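Local atomic coordinates of lipoprotein (Colwellia psychrerythraea, PDB entry 3O0Y), a protein that is of unknown function but, as a putative lipoprotein of the DUF885 family, belongs to a metallopeptidase clan and is probably anchored to the membrane. Residues V377-P382 / F583-L588; I448-D453 / V587-A592. All blocks are in the same frame, centred on the assembly; numbering follows the deposited sequence.

How the contacts relate
Both contacts use helix 580-588, and contact 2 continues into the turn that follows; they share Val587 and Leu588 and have centres about 9 Å apart. Leu588 joins them directly, since its CD1 methyl meets Phe378 in contact 1 and Leu450 in contact 2. The first segments touch as well: Pro382 CB lies 3.6 Å from Ala449 CB, and Thr380 O is 3.6 Å from Leu450 CD2. Contact 2 is the more buried of the two and also lies nearer the centre of the chain, about 16 Å from it against about 22 Å for contact 1, whose Arg379 is exposed. No metal or ligand takes part in either contact.

Contact 1: V377-P382 / F583-L588; sequences VFRTTP and FHDVVL
The rings of Phe378 and His584 form an offset stack with planes only 5° apart and centroids 4.2 Å from each other. The overlap is rim over rim: the CE1 and CZ edge of the phenyl ring lies over ND1 of the imidazole. In the plane of that imidazole, ND1 donates a hydrogen bond to Val377 O (2.8 Å, N-H...O angle 158°), meeting the oxygen from above its carbonyl plane. Leu588, one helical turn on from His584, brings its CD1 to the edge of the phenyl ring, 3.8 Å from Phe378 CE1.

The polar flank lies one residue further along on both sides, where Arg379 NH2 makes a salt bridge with Asp585 OD2 at 2.8 Å. The arginine chain bends at chi3 (-57°), which turns NE out of the extended line. The guanidinium offers its edge, while the carboxylate oxygen is approached from above its own plane. The contact thus fastens the loop between helix 353-373 and strand 387-390, an outer strand of the small mixed sheet, against helix 580-588 of this largely helical fold.

Two waters complete the flank. One accepts from Arg379 N and lies 2.7 Å from Asp585 OD1, and the other lies between Thr380 OG1 and Asp585 OD2. Further out, Tyr476 OH hydrogen-bonds to His584 NE2, so that both ring nitrogens are held and rotation of the imidazole is restrained. Trp473 and Val480 of helix 467-483 also pack on Phe378, and Trp446 meets its ring at a steep angle.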
loop_
_atom_site.group_PDB
_atom_site.type_symbol
_atom_site.label_atom_id
_atom_site.label_comp_id
_atom_site.label_asym_id
_atom_site.label_seq_id
_atom_site.Cartn_x
_atom_site.Cartn_y
_atom_site.Cartn_z
ATOM N N VAL A 377 -6.460 13.565 -22.205
ATOM C CA VAL A 377 -5.100 13.437 -21.717
ATOM C C VAL A 377 -4.729 12.092 -21.091
ATOM O O VAL A 377 -3.610 11.921 -20.611
ATOM C CB VAL A 377 -4.738 14.593 -20.782
ATOM C CG1 VAL A 377 -5.016 16.002 -21.492
ATOM C CG2 VAL A 377 -5.452 14.561 -19.396
ATOM N N PHE A 378 -5.677 11.153 -21.169
ATOM C CA PHE A 378 -5.433 9.788 -20.737
ATOM C C PHE A 378 -6.054 8.888 -21.827
ATOM O O PHE A 378 -7.182 8.382 -21.696
ATOM C CB PHE A 378 -6.044 9.541 -19.399
ATOM C CG PHE A 378 -5.307 10.180 -18.256
ATOM C CD1 PHE A 378 -4.094 9.662 -17.792
ATOM C CD2 PHE A 378 -5.768 11.395 -17.676
ATOM C CE1 PHE A 378 -3.452 10.272 -16.733
ATOM C CE2 PHE A 378 -5.120 11.914 -16.530
ATOM C CZ PHE A 378 -4.010 11.392 -16.098
ATOM N N ARG A 379 -5.318 8.768 -22.904
ATOM C CA ARG A 379 -5.900 8.302 -24.132
ATOM C C ARG A 379 -5.869 6.739 -24.248
ATOM O O ARG A 379 -6.475 6.178 -25.197
ATOM C CB ARG A 379 -5.185 8.923 -25.309
ATOM C CG ARG A 379 -5.266 10.422 -25.404
ATOM C CD ARG A 379 -4.376 10.871 -26.550
ATOM N NE ARG A 379 -2.993 10.396 -26.332
ATOM C CZ ARG A 379 -1.943 10.646 -27.120
ATOM N NH1 ARG A 379 -2.053 11.391 -28.240
ATOM N NH2 ARG A 379 -0.767 10.177 -26.762
ATOM N N THR A 380 -5.178 6.072 -23.345
ATOM C CA THR A 380 -5.113 4.597 -23.306
ATOM C C THR A 380 -5.926 4.120 -22.087
ATOM O O THR A 380 -5.590 4.368 -20.928
ATOM C CB THR A 380 -3.671 4.125 -23.200
ATOM O OG1 THR A 380 -2.952 4.577 -24.363
ATOM C CG2 THR A 380 -3.655 2.606 -23.198
ATOM N N THR A 381 -7.021 3.423 -22.346
ATOM C CA THR A 381 -7.911 2.898 -21.295
ATOM C C THR A 381 -7.464 1.513 -20.894
ATOM O O THR A 381 -7.301 0.634 -21.752
ATOM C CB THR A 381 -9.377 2.829 -21.773
ATOM O OG1 THR A 381 -9.785 4.148 -22.139
ATOM C CG2 THR A 381 -10.279 2.279 -20.677
ATOM N N PRO A 382 -7.289 1.304 -19.604
ATOM C CA PRO A 382 -6.851 -0.024 -19.178
ATOM C C PRO A 382 -7.988 -1.043 -19.318
ATOM O O PRO A 382 -9.148 -0.653 -19.393
ATOM C CB PRO A 382 -6.515 0.157 -17.730
ATOM C CG PRO A 382 -7.221 1.380 -17.303
ATOM C CD PRO A 382 -7.361 2.257 -18.476
ATOM N N PHE A 583 2.846 12.937 -22.394
ATOM C CA PHE A 583 3.571 12.844 -21.137
ATOM C C PHE A 583 2.975 11.756 -20.263
ATOM O O PHE A 583 3.687 10.986 -19.672
ATOM C CB PHE A 583 3.527 14.195 -20.399
ATOM C CG PHE A 583 4.142 14.179 -19.034
ATOM C CD1 PHE A 583 5.522 14.198 -18.936
ATOM C CD2 PHE A 583 3.403 14.237 -17.869
ATOM C CE1 PHE A 583 6.171 14.111 -17.685
ATOM C CE2 PHE A 583 4.028 14.177 -16.620
ATOM C CZ PHE A 583 5.445 14.154 -16.536
ATOM N N HIS A 584 1.658 11.729 -20.164
ATOM C CA HIS A 584 1.000 10.671 -19.401
ATOM C C HIS A 584 1.288 9.267 -19.945
ATOM O O HIS A 584 1.408 8.334 -19.181
ATOM C CB HIS A 584 -0.512 10.940 -19.286
ATOM C CG HIS A 584 -0.856 12.087 -18.368
ATOM N ND1 HIS A 584 -1.985 12.852 -18.497
ATOM C CD2 HIS A 584 -0.112 12.679 -17.396
ATOM C CE1 HIS A 584 -1.980 13.792 -17.562
ATOM N NE2 HIS A 584 -0.844 13.720 -16.890
ATOM N N ASP A 585 1.385 9.113 -21.236
ATOM C CA ASP A 585 1.678 7.816 -21.811
ATOM C C ASP A 585 3.109 7.401 -21.428
ATOM O O ASP A 585 3.338 6.240 -21.047
ATOM C CB ASP A 585 1.556 7.818 -23.293
ATOM C CG ASP A 585 0.105 7.866 -23.801
ATOM O OD1 ASP A 585 -0.882 7.590 -23.069
ATOM O OD2 ASP A 585 -0.002 8.082 -25.030
ATOM N N VAL A 586 4.058 8.349 -21.450
ATOM C CA VAL A 586 5.432 7.994 -21.028
ATOM C C VAL A 586 5.473 7.627 -19.563
ATOM O O VAL A 586 6.198 6.664 -19.163
ATOM C CB VAL A 586 6.423 9.212 -21.279
ATOM C CG1 VAL A 586 7.865 8.871 -20.721
ATOM C CG2 VAL A 586 6.446 9.585 -22.722
ATOM N N VAL A 587 4.713 8.319 -18.723
ATOM C CA VAL A 587 4.761 8.029 -17.302
ATOM C C VAL A 587 4.093 6.670 -16.945
ATOM O O VAL A 587 4.563 5.908 -16.126
ATOM C CB VAL A 587 4.143 9.171 -16.479
ATOM C CG1 VAL A 587 4.042 8.822 -14.952
ATOM C CG2 VAL A 587 4.978 10.425 -16.674
ATOM N N LEU A 588 2.968 6.409 -17.575
ATOM C CA LEU A 588 2.135 5.272 -17.167
ATOM C C LEU A 588 2.410 3.981 -17.941
ATOM O O LEU A 588 2.215 2.884 -17.399
ATOM C CB LEU A 588 0.655 5.652 -17.357
ATOM C CG LEU A 588 0.090 6.727 -16.409
ATOM C CD1 LEU A 588 -1.321 7.111 -16.799
ATOM C CD2 LEU A 588 0.111 6.153 -14.997
HETATM O O HOH W 1 -2.605 9.647 -23.104
HETATM O O HOH W 2 -2.515 6.915 -25.281
#

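Contact 2: I448-D453 / V587-A592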
loop_
_atom_site.group_PDB
_atom_site.type_symbol
_atom_site.label_atom_id
_atom_site.label_comp_id
_atom_site.label_asym_id
_atom_site.label_seq_id
_atom_site.Cartn_x
_atom_site.Cartn_y
_atom_site.Cartn_z
ATOM N N ILE A 448 -2.376 1.319 -11.866
ATOM C CA ILE A 448 -2.101 -0.140 -11.625
ATOM C C ILE A 448 -2.641 -1.027 -12.754
ATOM O O ILE A 448 -1.994 -1.937 -13.232
ATOM C CB ILE A 448 -2.644 -0.543 -10.256
ATOM C CG1 ILE A 448 -1.704 0.011 -9.191
ATOM C CG2 ILE A 448 -2.839 -2.085 -10.084
ATOM C CD1 ILE A 448 -2.241 -0.027 -7.809
ATOM N N ALA A 449 -3.853 -0.766 -13.195
ATOM C CA ALA A 449 -4.430 -1.499 -14.270
ATOM C C ALA A 449 -3.673 -1.350 -15.588
ATOM O O ALA A 449 -3.401 -2.344 -16.300
ATOM C CB ALA A 449 -5.953 -1.071 -14.440
ATOM N N LEU A 450 -3.242 -0.120 -15.912
ATOM C CA LEU A 450 -2.368 0.052 -17.084
ATOM C C LEU A 450 -1.068 -0.744 -16.929
ATOM O O LEU A 450 -0.610 -1.331 -17.888
ATOM C CB LEU A 450 -2.125 1.534 -17.398
ATOM C CG LEU A 450 -3.285 2.258 -18.035
ATOM C CD1 LEU A 450 -3.031 3.817 -18.041
ATOM C CD2 LEU A 450 -3.585 1.709 -19.516
ATOM N N ASN A 451 -0.460 -0.733 -15.744
ATOM C CA ASN A 451 0.779 -1.460 -15.576
ATOM C C ASN A 451 0.538 -2.958 -15.778
ATOM O O ASN A 451 1.351 -3.602 -16.458
ATOM C CB ASN A 451 1.319 -1.238 -14.203
ATOM C CG ASN A 451 2.776 -1.628 -14.062
ATOM O OD1 ASN A 451 3.407 -2.272 -14.961
ATOM N ND2 ASN A 451 3.334 -1.268 -12.937
ATOM N N LEU A 452 -0.601 -3.477 -15.277
ATOM C CA LEU A 452 -0.885 -4.889 -15.476
ATOM C C LEU A 452 -1.048 -5.230 -16.935
ATOM O O LEU A 452 -0.600 -6.298 -17.395
ATOM C CB LEU A 452 -2.163 -5.269 -14.765
ATOM C CG LEU A 452 -2.096 -5.384 -13.285
ATOM C CD1 LEU A 452 -3.600 -5.582 -12.736
ATOM C CD2 LEU A 452 -1.121 -6.490 -12.777
ATOM N N ASP A 453 -1.608 -4.288 -17.724
ATOM C CA ASP A 453 -1.782 -4.500 -19.132
ATOM C C ASP A 453 -0.464 -4.572 -20.003
ATOM O O ASP A 453 -0.530 -4.954 -21.196
ATOM C CB ASP A 453 -2.654 -3.425 -19.747
ATOM C CG ASP A 453 -4.143 -3.629 -19.550
ATOM O OD1 ASP A 453 -4.631 -4.761 -19.338
ATOM O OD2 ASP A 453 -4.846 -2.550 -19.594
ATOM N N VAL A 587 4.713 8.319 -18.723
ATOM C CA VAL A 587 4.761 8.029 -17.302
ATOM C C VAL A 587 4.093 6.670 -16.945
ATOM O O VAL A 587 4.563 5.908 -16.126
ATOM C CB VAL A 587 4.143 9.171 -16.479
ATOM C CG1 VAL A 587 4.042 8.822 -14.952
ATOM C CG2 VAL A 587 4.978 10.425 -16.674
ATOM N N LEU A 588 2.968 6.409 -17.575
ATOM C CA LEU A 588 2.135 5.272 -17.167
ATOM C C LEU A 588 2.410 3.981 -17.941
ATOM O O LEU A 588 2.215 2.884 -17.399
ATOM C CB LEU A 588 0.655 5.652 -17.357
ATOM C CG LEU A 588 0.090 6.727 -16.409
ATOM C CD1 LEU A 588 -1.321 7.111 -16.799
ATOM C CD2 LEU A 588 0.111 6.153 -14.997
ATOM N N LEU A 589 2.653 4.092 -19.242
ATOM C CA LEU A 589 2.630 2.868 -20.071
ATOM C C LEU A 589 3.887 2.046 -19.977
ATOM O O LEU A 589 3.975 0.945 -20.551
ATOM C CB LEU A 589 2.243 3.170 -21.528
ATOM C CG LEU A 589 0.874 3.849 -21.810
ATOM C CD1 LEU A 589 0.645 4.103 -23.346
ATOM C CD2 LEU A 589 -0.303 3.067 -21.111
ATOM N N ASN A 590 4.909 2.582 -19.312
ATOM C CA ASN A 590 6.105 1.841 -19.025
ATOM C C ASN A 590 6.134 1.240 -17.626
ATOM O O ASN A 590 7.129 0.642 -17.230
ATOM C CB ASN A 590 7.348 2.720 -19.311
ATOM C CG ASN A 590 7.360 3.245 -20.755
ATOM O OD1 ASN A 590 7.466 2.436 -21.672
ATOM N ND2 ASN A 590 7.227 4.529 -20.964
ATOM N N GLY A 591 5.027 1.310 -16.905
ATOM C CA GLY A 591 4.902 0.640 -15.614
ATOM C C GLY A 591 5.530 1.429 -14.483
ATOM O O GLY A 591 6.217 2.415 -14.687
ATOM N N ALA A 592 5.352 0.918 -13.278
ATOM C CA ALA A 592 5.960 1.478 -12.097
ATOM C C ALA A 592 7.459 1.221 -12.141
ATOM O O ALA A 592 7.908 0.095 -12.386
ATOM C CB ALA A 592 5.334 0.830 -10.777
#
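Leu450 lies against two consecutive leucines, Leu588 and Leu589, near the C-terminal part of helix 580-588. Its CD1 meets Leu588 CD1 at 3.9 Å, and its CD2 meets Leu589 CD2 at the same separation; each methyl has its closest partner in a different leucine, though Leu450 CD1 also comes near Leu589 CD2. Leu450 and each partner run at a slant to one another.

Beside this apolar patch the backbones draw close, with the CA atoms of Asn451 and Gly591 just 4.6 Å apart. Asn451 CG is anti to the backbone N (chi1 -164°), and it lies 3.5 Å from Gly591 CA and 3.7 Å from Ala592 N. The amide is probably turned over in the model; in the reversed orientation it may accept a hydrogen bond from Ala592 N.

Helix 444-452 is here set against the type I turn Leu588-Gly591, which is closed by a bond from Gly591 N to Leu588 O and leads toward helix 595-608. Gly591 has a positive phi (81°), a conformation that favours glycine. An alanine in place of Asn451 would probably open a gap beside Gly591 CA and leave the N-H of Ala592 without its nearby amide. Tyr469 of helix 467-483 covers Leu588 and Ala592 from beyond the contact, and its hydroxyl hydrogen-bonds to Val587 O near the end of the helix.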